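Local coordinates for uncharacterized protein (Pseudomonas fluorescens, PDB 5V00) that is of unknown biochemical function but, as a bicupin of the HutD family, is involved in histidine utilization, at residues B[134-140]-B[175-181]. Residues are numbered along the deposited sequence; the frame is centred on the assembly and turned at random.
Sequences GVQRFFS and LLDISVT
In one cupin half of this bicupin, the edge strand 135-140 of a four-stranded antiparallel sheet and its neighbour 176-181 meet through Gln136, Phe138 and Ser140 against Val180, Ile178 and Leu176. Each of these three hydrogen-bonded pairs contributes two backbone bonds, such as Ile178 N to Phe138 O at 2.9 Å, and the short strand axes run at 164°. On the face bearing Arg137, Phe139 and Asp177, a salt bridge links diagonal neighbours rather than a bridge pair. Arg137, extended with CG anti to the backbone N (chi1 -175°), brings NE to Asp177 OD1 and NH2 to Asp177 OD2, each at 2.8 Å. Both bonds are almost straight and arrive on the syn side of the carboxylate; the carboxylate and guanidinium planes are 13° apart, as expected of a side-on bidentate grip. Asp177 OD1 also lies over the rim of one Phe139 face, 3.8 Å above its plane, while OD2 comes within 3.5 Å of Phe139 CE2. Replacing Asp177 by alanine removes both acceptors and is likely to leave the Arg137 guanidinium without its mate and freer to turn. On the opposite face, Phe138 and Ile178 both touch Val145, and Phe138 also reaches Leu186. Here one face of the Phe138 ring is turned to Ile178 CB, in a CH-pi contact 4.1 Å from the centroid, while Val180 CG2 meets the ring edge at CE1, 4.1 Å away.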
loop_
_atom_site.group_PDB
_atom_site.type_symbol
_atom_site.label_atom_id
_atom_site.label_comp_id
_atom_site.label_asym_id
_atom_site.label_seq_id
_atom_site.Cartn_x
_atom_site.Cartn_y
_atom_site.Cartn_z
ATOM N N GLY B 134 14.522 -6.451 -20.921
ATOM C CA GLY B 134 15.621 -7.411 -20.918
ATOM C C GLY B 134 16.244 -7.552 -19.534
ATOM O O GLY B 134 15.625 -7.296 -18.506
ATOM N N VAL B 135 17.520 -7.856 -19.514
ATOM C CA VAL B 135 18.242 -8.072 -18.269
ATOM C C VAL B 135 18.965 -6.773 -17.879
ATOM O O VAL B 135 19.662 -6.168 -18.678
ATOM C CB VAL B 135 19.211 -9.261 -18.405
ATOM C CG1 VAL B 135 20.039 -9.402 -17.138
ATOM C CG2 VAL B 135 18.466 -10.548 -18.720
ATOM N N GLN B 136 18.740 -6.282 -16.679
ATOM C CA GLN B 136 19.312 -5.008 -16.223
ATOM C C GLN B 136 19.914 -5.223 -14.835
ATOM O O GLN B 136 19.497 -6.117 -14.030
ATOM C CB GLN B 136 18.235 -3.958 -16.065
ATOM C CG GLN B 136 17.350 -3.846 -17.312
ATOM C CD GLN B 136 17.882 -2.936 -18.275
ATOM O OE1 GLN B 136 18.376 -1.823 -17.854
ATOM N NE2 GLN B 136 17.918 -3.333 -19.543
ATOM N N ARG B 137 20.887 -4.373 -14.492
ATOM C CA ARG B 137 21.497 -4.402 -13.172
ATOM C C ARG B 137 21.958 -2.999 -12.859
ATOM O O ARG B 137 22.636 -2.397 -13.719
ATOM C CB ARG B 137 22.707 -5.316 -13.107
ATOM C CG ARG B 137 23.279 -5.441 -11.719
ATOM C CD ARG B 137 24.594 -6.240 -11.763
ATOM N NE ARG B 137 25.173 -6.473 -10.464
ATOM C CZ ARG B 137 26.315 -7.102 -10.246
ATOM N NH1 ARG B 137 26.928 -7.606 -11.288
ATOM N NH2 ARG B 137 26.774 -7.222 -8.994
ATOM N N PHE B 138 21.556 -2.465 -11.734
ATOM C CA PHE B 138 21.982 -1.167 -11.310
ATOM C C PHE B 138 22.337 -1.117 -9.862
ATOM O O PHE B 138 21.856 -1.920 -9.063
ATOM C CB PHE B 138 20.947 -0.088 -11.688
ATOM C CG PHE B 138 19.618 -0.234 -10.999
ATOM C CD1 PHE B 138 18.672 -1.131 -11.492
ATOM C CD2 PHE B 138 19.321 0.474 -9.895
ATOM C CE1 PHE B 138 17.438 -1.275 -10.877
ATOM C CE2 PHE B 138 18.064 0.335 -9.306
ATOM C CZ PHE B 138 17.150 -0.579 -9.784
ATOM N N PHE B 139 23.172 -0.133 -9.499
ATOM C CA PHE B 139 23.552 0.139 -8.106
ATOM C C PHE B 139 22.985 1.502 -7.771
ATOM O O PHE B 139 23.204 2.471 -8.545
ATOM C CB PHE B 139 25.056 0.146 -7.869
ATOM C CG PHE B 139 25.718 -1.141 -8.262
ATOM C CD1 PHE B 139 25.901 -1.472 -9.603
ATOM C CD2 PHE B 139 26.181 -1.977 -7.320
ATOM C CE1 PHE B 139 26.471 -2.670 -9.985
ATOM C CE2 PHE B 139 26.815 -3.224 -7.692
ATOM C CZ PHE B 139 26.951 -3.539 -9.027
ATOM N N SER B 140 22.348 1.614 -6.610
ATOM C CA SER B 140 21.766 2.885 -6.232
ATOM C C SER B 140 21.759 3.126 -4.743
ATOM O O SER B 140 21.432 2.201 -3.973
ATOM C CB SER B 140 20.363 3.004 -6.783
ATOM O OG SER B 140 19.844 4.279 -6.454
ATOM N N LEU B 175 24.488 1.116 -0.642
ATOM C CA LEU B 175 24.410 0.989 -2.087
ATOM C C LEU B 175 23.717 -0.298 -2.417
ATOM O O LEU B 175 24.308 -1.398 -2.262
ATOM C CB LEU B 175 25.816 0.984 -2.714
ATOM C CG LEU B 175 25.899 1.039 -4.238
ATOM C CD1 LEU B 175 25.385 2.363 -4.793
ATOM C CD2 LEU B 175 27.344 0.793 -4.700
ATOM N N LEU B 176 22.532 -0.205 -2.985
ATOM C CA LEU B 176 21.748 -1.369 -3.334
ATOM C C LEU B 176 22.160 -1.892 -4.654
ATOM O O LEU B 176 22.380 -1.114 -5.551
ATOM C CB LEU B 176 20.300 -0.936 -3.446
ATOM C CG LEU B 176 19.446 -1.018 -2.233
ATOM C CD1 LEU B 176 18.186 -0.259 -2.573
ATOM C CD2 LEU B 176 19.140 -2.504 -2.024
ATOM N N ASP B 177 22.269 -3.206 -4.847
ATOM C CA ASP B 177 22.615 -3.820 -6.146
ATOM C C ASP B 177 21.460 -4.618 -6.599
ATOM O O ASP B 177 21.131 -5.639 -5.952
ATOM C CB ASP B 177 23.814 -4.769 -5.884
ATOM C CG ASP B 177 24.259 -5.577 -7.053
ATOM O OD1 ASP B 177 23.723 -5.606 -8.181
ATOM O OD2 ASP B 177 25.306 -6.244 -6.794
ATOM N N ILE B 178 20.792 -4.177 -7.620
ATOM C CA ILE B 178 19.476 -4.683 -8.013
ATOM C C ILE B 178 19.548 -5.163 -9.458
ATOM O O ILE B 178 19.888 -4.442 -10.369
ATOM C CB ILE B 178 18.337 -3.627 -7.840
ATOM C CG1 ILE B 178 18.247 -3.218 -6.374
ATOM C CG2 ILE B 178 17.038 -4.221 -8.376
ATOM C CD1 ILE B 178 17.289 -2.075 -6.134
ATOM N N SER B 179 19.176 -6.435 -9.661
ATOM C CA SER B 179 19.000 -6.967 -10.989
ATOM C C SER B 179 17.529 -7.073 -11.301
ATOM O O SER B 179 16.726 -7.472 -10.429
ATOM C CB SER B 179 19.627 -8.366 -11.073
ATOM O OG SER B 179 21.086 -8.338 -10.915
ATOM N N VAL B 180 17.148 -6.772 -12.542
ATOM C CA VAL B 180 15.779 -6.869 -12.956
ATOM C C VAL B 180 15.708 -7.540 -14.318
ATOM O O VAL B 180 16.552 -7.278 -15.162
ATOM C CB VAL B 180 15.129 -5.479 -13.098
ATOM C CG1 VAL B 180 13.684 -5.594 -13.439
ATOM C CG2 VAL B 180 15.289 -4.685 -11.845
ATOM N N THR B 181 14.729 -8.418 -14.533
ATOM C CA THR B 181 14.508 -9.012 -15.863
ATOM C C THR B 181 13.101 -8.795 -16.283
ATOM O O THR B 181 12.147 -9.120 -15.508
ATOM C CB THR B 181 14.830 -10.552 -15.845
ATOM O OG1 THR B 181 16.223 -10.734 -15.495
ATOM C CG2 THR B 181 14.544 -11.137 -17.206
#